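Local coordinates for protein KLLA0E08119p (Kluyveromyces lactis, PDB 3VA7) that probably makes urea-1-carboxylate from urea, bicarbonate and ATP with biotin as carrier, this chain being the urea carboxylase part of a longer bifunctional enzyme, at residues Y498-V503 and I880-Q885; G844-L849 and L891-G896. All coordinates share one frame; numbering follows the deposited sequence.

Contact 1: residues Y498-V503 and I880-Q885; sequences YWRIGV and IVEMSQ
Glu882 OE1 is gripped twice by Arg500, once by its backbone and once by its side chain. The Arg500 N bond to Glu882 OE1 is 2.9 Å long and nearly straight (166° at the hydrogen). Arg500 NH1 reaches the same OE1 at 3.0 Å in a salt bridge. The two donors come from opposite faces of the carboxylate plane, so that OE1 is pinched between them, while the carboxylate meets the guanidinium at its edge, the two planes turned 57° apart. The second oxygen, Glu882 OE2, takes a weak bond from Trp499 N (3.2 Å) and touches Trp499 CB. An extended chain, with CG opposite the backbone N (chi1 173°), carries the carboxylate from the strand to these consecutive amides, at the start of a turn with helical backbone angles. Arg500 runs across Glu882 at about a right angle, and Ile501 CD1 lies over one face of its guanidinium, 3.9 Å above the plane. NH1 is shared with Gly497 O, which helps to fix its direction. Beside this, Ser884 OG packs against Arg500 CA and CB, both at 3.3 Å. A water joins the backbones further along, donating to Arg500 O and Gln885 O. With an alanine here in place of Glu882, the Arg500 amide and guanidinium would probably lose their shared acceptor, leaving the arginine freer to swing. The contact ties a loop of the A/B part of the carboxyltransferase to outermost strand 880-885 of a five-stranded sheet in the C/D part. Trp499 NE1 bonds Tyr731 O of the biotin pocket. Val881 and Glu882 form a classic beta bulge opposite Glu893 on strand 889-894, and Met883 turns from the loop to pack on helix 859-875.

Contact 2: residues G844-L849 and L891-G896; sequences GDRYIL and LIEFDG. With NA (sodium ion), chain K.
The Phe894 ring tucks against the type I turn that runs from Gly844 to Tyr847. Its CD2 comes to 3.4 Å from Arg846 O and its CE2 to 3.3 Å from Tyr847 N, while CZ looks toward Asp845 O. CG stands between the backbone N and the carbonyl carbon (chi1 57°), which swings the ring across to the other strand, where CE2 also meets Ile848 CG1. The other face of the sheet is a row of interlocked bumps. The CD2–CE2 side of the Tyr847 ring fills the hollow between Leu891 and Glu893: Leu891 CD2 lies 3.4 Å from Tyr847 CD2, and Glu893 CG is 3.6 Å from Tyr847 CE2. In return, Leu891 CD1 enters the dip between Tyr847 and Leu849: Leu891 CD1 lies 3.6 Å from Tyr847 CB and 3.9 Å from Leu849 CD1. Beyond the ring the packing turns polar. One water links Tyr847 OH with Glu893 OE1, and another accepts from Arg846 NH1 and donates to Glu893 OE2, so the opposite charges of these side-by-side chains meet through solvent. The backbones form an antiparallel ladder, with Ile848 and Ile892 a hydrogen-bonded pair joined in both directions and Phe894 N bonding to Arg846 O (2.8 Å). Past the ladder, Asp845 OD2 binds the sodium ion at 2.1 Å, with Glu764 and a water also at the site. The strands, 165° apart in direction, lie inside the five-stranded antiparallel sheet of the C/D part of the carboxyltransferase. Helix 901-912 packs on the face of Ile848 and Ile892 through Leu904, which also meets Phe894; Ser732 and Leu733 meet Tyr847 on the other face, and helix 786-802 borders Asp845 and Phe894.

How the contacts relate
The two contacts lie with their centres 11 Å apart in the carboxyltransferase region and share one antiparallel sheet. Strands 847-852, 889-894 and 880-885 are successive neighbours in it, so contact 2 pairs the first two and contact 1 leaves from the outer side of the third. Direct backbone links join them, probably hydrogen bonds from Val881 N to Glu893 O and from Ser884 N to Leu891 O. Along the chain the order is 498-503, 844-849, 880-885, 891-896, so the segments of the contacts interleave. Together they connect, through one sheet, an A/B loop near the biotin pocket with the sodium site at the far end of contact 2.

Contact 1: residues Y498-V503 and I880-Q885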
loop_
_atom_site.group_PDB
_atom_site.type_symbol
_atom_site.label_atom_id
_atom_site.label_comp_id
_atom_site.label_asym_id
_atom_site.label_seq_id
_atom_site.Cartn_x
_atom_site.Cartn_y
_atom_site.Cartn_z
ATOM N N TYR A 498 1.365 -16.629 3.957
ATOM C CA TYR A 498 1.332 -15.725 5.102
ATOM C C TYR A 498 0.010 -15.663 5.838
ATOM O O TYR A 498 -0.223 -14.740 6.586
ATOM C CB TYR A 498 1.740 -14.319 4.692
ATOM C CG TYR A 498 3.045 -14.177 3.959
ATOM C CD1 TYR A 498 4.247 -14.019 4.633
ATOM C CD2 TYR A 498 3.077 -14.139 2.585
ATOM C CE1 TYR A 498 5.489 -13.814 3.942
ATOM C CE2 TYR A 498 4.285 -13.956 1.880
ATOM C CZ TYR A 498 5.475 -13.787 2.562
ATOM O OH TYR A 498 6.642 -13.618 1.818
ATOM N N TRP A 499 -0.847 -16.649 5.692
ATOM C CA TRP A 499 -2.092 -16.668 6.463
ATOM C C TRP A 499 -1.896 -16.663 8.002
ATOM O O TRP A 499 -2.770 -16.138 8.733
ATOM C CB TRP A 499 -2.922 -17.872 6.028
ATOM C CG TRP A 499 -4.319 -17.962 6.431
ATOM C CD1 TRP A 499 -4.872 -18.926 7.216
ATOM C CD2 TRP A 499 -5.389 -17.088 6.037
ATOM N NE1 TRP A 499 -6.249 -18.684 7.394
ATOM C CE2 TRP A 499 -6.584 -17.562 6.674
ATOM C CE3 TRP A 499 -5.462 -15.921 5.217
ATOM C CZ2 TRP A 499 -7.821 -16.935 6.504
ATOM C CZ3 TRP A 499 -6.717 -15.273 5.060
ATOM C CH2 TRP A 499 -7.880 -15.802 5.688
ATOM N N ARG A 500 -0.789 -17.251 8.499
ATOM C CA ARG A 500 -0.491 -17.297 9.970
ATOM C C ARG A 500 -0.246 -15.886 10.523
ATOM O O ARG A 500 -0.352 -15.641 11.750
ATOM C CB ARG A 500 0.704 -18.217 10.301
ATOM C CG ARG A 500 1.996 -17.723 9.705
ATOM C CD ARG A 500 3.162 -18.718 9.801
ATOM N NE ARG A 500 4.375 -18.032 9.357
ATOM C CZ ARG A 500 4.668 -17.722 8.091
ATOM N NH1 ARG A 500 3.862 -18.065 7.107
ATOM N NH2 ARG A 500 5.770 -17.042 7.820
ATOM N N ILE A 501 0.093 -14.990 9.603
ATOM C CA ILE A 501 0.270 -13.601 9.918
ATOM C C ILE A 501 -1.031 -12.811 9.704
ATOM O O ILE A 501 -1.226 -11.710 10.249
ATOM C CB ILE A 501 1.367 -12.970 8.994
ATOM C CG1 ILE A 501 2.568 -13.902 8.837
ATOM C CG2 ILE A 501 1.768 -11.607 9.470
ATOM C CD1 ILE A 501 3.302 -14.203 10.107
ATOM N N GLY A 502 -1.900 -13.317 8.849
ATOM C CA GLY A 502 -3.115 -12.556 8.590
ATOM C C GLY A 502 -2.920 -11.666 7.397
ATOM O O GLY A 502 -3.500 -10.603 7.320
ATOM N N VAL A 503 -2.104 -12.129 6.459
ATOM C CA VAL A 503 -1.997 -11.496 5.148
ATOM C C VAL A 503 -2.870 -12.387 4.279
ATOM O O VAL A 503 -2.576 -13.544 4.163
ATOM C CB VAL A 503 -0.535 -11.491 4.597
ATOM C CG1 VAL A 503 -0.478 -11.014 3.173
ATOM C CG2 VAL A 503 0.356 -10.624 5.451
ATOM N N ILE A 880 2.369 -30.594 3.978
ATOM C CA ILE A 880 1.912 -29.546 4.852
ATOM C C ILE A 880 2.253 -28.181 4.301
ATOM O O ILE A 880 3.408 -27.910 3.986
ATOM C CB ILE A 880 2.460 -29.767 6.264
ATOM C CG1 ILE A 880 1.398 -30.573 7.037
ATOM C CG2 ILE A 880 2.769 -28.422 6.922
ATOM C CD1 ILE A 880 1.916 -31.521 8.017
ATOM N N VAL A 881 1.238 -27.314 4.181
ATOM C CA VAL A 881 1.459 -26.005 3.529
ATOM C C VAL A 881 1.814 -24.863 4.506
ATOM O O VAL A 881 2.736 -24.089 4.254
ATOM C CB VAL A 881 0.294 -25.638 2.592
ATOM C CG1 VAL A 881 0.378 -24.169 2.118
ATOM C CG2 VAL A 881 0.279 -26.621 1.430
ATOM N N GLU A 882 1.109 -24.795 5.628
ATOM C CA GLU A 882 1.261 -23.685 6.559
ATOM C C GLU A 882 0.532 -24.018 7.874
ATOM O O GLU A 882 -0.570 -24.552 7.876
ATOM C CB GLU A 882 0.765 -22.379 5.925
ATOM C CG GLU A 882 0.733 -21.251 6.893
ATOM C CD GLU A 882 0.474 -19.870 6.282
ATOM O OE1 GLU A 882 0.997 -18.902 6.856
ATOM O OE2 GLU A 882 -0.273 -19.740 5.295
ATOM N N MET A 883 1.197 -23.772 8.992
ATOM C CA MET A 883 0.571 -23.987 10.289
ATOM C C MET A 883 0.400 -22.636 10.934
ATOM O O MET A 883 1.389 -21.882 11.089
ATOM C CB MET A 883 1.425 -24.915 11.151
ATOM C CG MET A 883 1.773 -26.137 10.408
ATOM S SD MET A 883 3.078 -27.170 11.084
ATOM C CE MET A 883 2.126 -27.890 12.384
ATOM N N SER A 884 -0.838 -22.350 11.321
ATOM C CA SER A 884 -1.216 -21.037 11.829
ATOM C C SER A 884 -1.612 -21.009 13.299
ATOM O O SER A 884 -2.655 -21.525 13.634
ATOM C CB SER A 884 -2.360 -20.544 10.973
ATOM O OG SER A 884 -1.826 -20.298 9.704
ATOM N N GLN A 885 -0.779 -20.411 14.163
ATOM C CA GLN A 885 -1.058 -20.315 15.625
ATOM C C GLN A 885 -2.261 -19.451 16.060
ATOM O O GLN A 885 -2.347 -18.247 15.703
ATOM C CB GLN A 885 0.148 -19.763 16.376
ATOM C CG GLN A 885 0.711 -20.748 17.232
ATOM C CD GLN A 885 1.516 -20.247 18.400
ATOM O OE1 GLN A 885 1.060 -20.315 19.548
ATOM N NE2 GLN A 885 2.770 -19.867 18.138
HETATM O O HOH W 1 -0.393 -16.873 14.457
#

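Contact 2: residues G844-L849 and L891-G896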
loop_
_atom_site.group_PDB
_atom_site.type_symbol
_atom_site.label_atom_id
_atom_site.label_comp_id
_atom_site.label_asym_id
_atom_site.label_seq_id
_atom_site.Cartn_x
_atom_site.Cartn_y
_atom_site.Cartn_z
ATOM N N GLY A 844 -12.532 -27.300 6.227
ATOM C CA GLY A 844 -12.332 -27.056 4.822
ATOM C C GLY A 844 -11.583 -28.172 4.129
ATOM O O GLY A 844 -10.841 -28.919 4.716
ATOM N N ASP A 845 -11.878 -28.310 2.866
ATOM C CA ASP A 845 -11.118 -29.034 1.861
ATOM C C ASP A 845 -9.539 -29.040 2.131
ATOM O O ASP A 845 -8.821 -29.945 1.714
ATOM C CB ASP A 845 -11.533 -28.225 0.586
ATOM C CG ASP A 845 -11.073 -28.829 -0.656
ATOM O OD1 ASP A 845 -11.909 -29.361 -1.366
ATOM O OD2 ASP A 845 -9.865 -28.783 -1.014
ATOM N N ARG A 846 -9.015 -27.988 2.780
ATOM C CA ARG A 846 -7.562 -27.691 2.809
ATOM C C ARG A 846 -6.921 -27.674 4.206
ATOM O O ARG A 846 -5.725 -27.365 4.344
ATOM C CB ARG A 846 -7.260 -26.311 2.192
ATOM C CG ARG A 846 -7.124 -26.280 0.682
ATOM C CD ARG A 846 -7.040 -24.898 0.143
ATOM N NE ARG A 846 -8.329 -24.224 0.289
ATOM C CZ ARG A 846 -8.573 -22.970 -0.111
ATOM N NH1 ARG A 846 -7.612 -22.248 -0.696
ATOM N NH2 ARG A 846 -9.793 -22.471 0.022
ATOM N N TYR A 847 -7.682 -27.983 5.251
ATOM C CA TYR A 847 -7.098 -27.828 6.557
ATOM C C TYR A 847 -7.781 -28.654 7.578
ATOM O O TYR A 847 -8.995 -28.937 7.473
ATOM C CB TYR A 847 -7.345 -26.428 7.118
ATOM C CG TYR A 847 -7.303 -25.223 6.233
ATOM C CD1 TYR A 847 -8.352 -24.932 5.308
ATOM C CD2 TYR A 847 -6.258 -24.326 6.387
ATOM C CE1 TYR A 847 -8.314 -23.805 4.547
ATOM C CE2 TYR A 847 -6.212 -23.167 5.655
ATOM C CZ TYR A 847 -7.236 -22.896 4.757
ATOM O OH TYR A 847 -7.085 -21.730 4.078
ATOM N N ILE A 848 -7.001 -28.926 8.618
ATOM C CA ILE A 848 -7.473 -29.582 9.814
ATOM C C ILE A 848 -7.166 -28.611 10.945
ATOM O O ILE A 848 -6.054 -28.112 11.055
ATOM C CB ILE A 848 -6.705 -30.939 10.061
ATOM C CG1 ILE A 848 -7.023 -32.001 8.953
ATOM C CG2 ILE A 848 -6.954 -31.473 11.437
ATOM C CD1 ILE A 848 -6.500 -33.504 9.291
ATOM N N LEU A 849 -8.163 -28.318 11.763
ATOM C CA LEU A 849 -7.959 -27.499 12.920
ATOM C C LEU A 849 -7.639 -28.369 14.150
ATOM O O LEU A 849 -8.440 -29.244 14.496
ATOM C CB LEU A 849 -9.232 -26.678 13.132
ATOM C CG LEU A 849 -9.252 -25.678 14.310
ATOM C CD1 LEU A 849 -8.311 -24.512 14.076
ATOM C CD2 LEU A 849 -10.684 -25.172 14.604
ATOM N N LEU A 891 -3.936 -24.113 13.027
ATOM C CA LEU A 891 -4.633 -24.588 11.865
ATOM C C LEU A 891 -3.573 -25.081 10.888
ATOM O O LEU A 891 -2.584 -24.399 10.641
ATOM C CB LEU A 891 -5.492 -23.470 11.296
ATOM C CG LEU A 891 -6.192 -23.810 10.005
ATOM C CD1 LEU A 891 -7.392 -24.715 10.275
ATOM C CD2 LEU A 891 -6.553 -22.545 9.281
ATOM N N ILE A 892 -3.795 -26.270 10.354
ATOM C CA ILE A 892 -2.846 -26.908 9.507
ATOM C C ILE A 892 -3.387 -27.011 8.104
ATOM O O ILE A 892 -4.420 -27.682 7.880
ATOM C CB ILE A 892 -2.592 -28.297 10.053
ATOM C CG1 ILE A 892 -1.696 -28.164 11.264
ATOM C CG2 ILE A 892 -1.862 -29.161 9.022
ATOM C CD1 ILE A 892 -2.068 -28.981 12.307
ATOM N N GLU A 893 -2.714 -26.340 7.169
ATOM C CA GLU A 893 -3.163 -26.351 5.788
ATOM C C GLU A 893 -2.383 -27.386 5.052
ATOM O O GLU A 893 -1.127 -27.456 5.196
ATOM C CB GLU A 893 -3.022 -24.996 5.076
ATOM C CG GLU A 893 -3.712 -24.953 3.694
ATOM C CD GLU A 893 -3.437 -23.669 2.870
ATOM O OE1 GLU A 893 -2.898 -22.691 3.404
ATOM O OE2 GLU A 893 -3.739 -23.637 1.650
ATOM N N PHE A 894 -3.094 -28.193 4.258
ATOM C CA PHE A 894 -2.391 -29.178 3.446
ATOM C C PHE A 894 -2.703 -29.141 1.963
ATOM O O PHE A 894 -3.693 -28.547 1.488
ATOM C CB PHE A 894 -2.563 -30.599 3.999
ATOM C CG PHE A 894 -4.031 -31.062 4.129
ATOM C CD1 PHE A 894 -4.552 -32.038 3.254
ATOM C CD2 PHE A 894 -4.870 -30.542 5.147
ATOM C CE1 PHE A 894 -5.883 -32.484 3.381
ATOM C CE2 PHE A 894 -6.217 -30.959 5.290
ATOM C CZ PHE A 894 -6.728 -31.929 4.399
ATOM N N ASP A 895 -1.816 -29.810 1.244
ATOM C CA ASP A 895 -1.945 -30.064 -0.173
ATOM C C ASP A 895 -2.398 -31.518 -0.358
ATOM O O ASP A 895 -1.606 -32.435 -0.243
ATOM C CB ASP A 895 -0.577 -29.867 -0.804
ATOM C CG ASP A 895 -0.628 -29.886 -2.292
ATOM O OD1 ASP A 895 -1.638 -30.415 -2.852
ATOM O OD2 ASP A 895 0.348 -29.371 -2.891
ATOM N N GLY A 896 -3.672 -31.697 -0.659
ATOM C CA GLY A 896 -4.313 -33.003 -0.859
ATOM C C GLY A 896 -3.731 -33.866 -1.975
ATOM O O GLY A 896 -3.878 -35.095 -1.977
HETATM NA NA NA K . -8.342 -28.856 -2.388
HETATM O O HOH W 2 -6.214 -29.818 -0.118
HETATM O O HOH W 3 -4.492 -22.274 -0.541
HETATM O O HOH W 4 -4.915 -20.287 4.380
HETATM O O HOH W 5 -5.783 -27.707 -3.260
#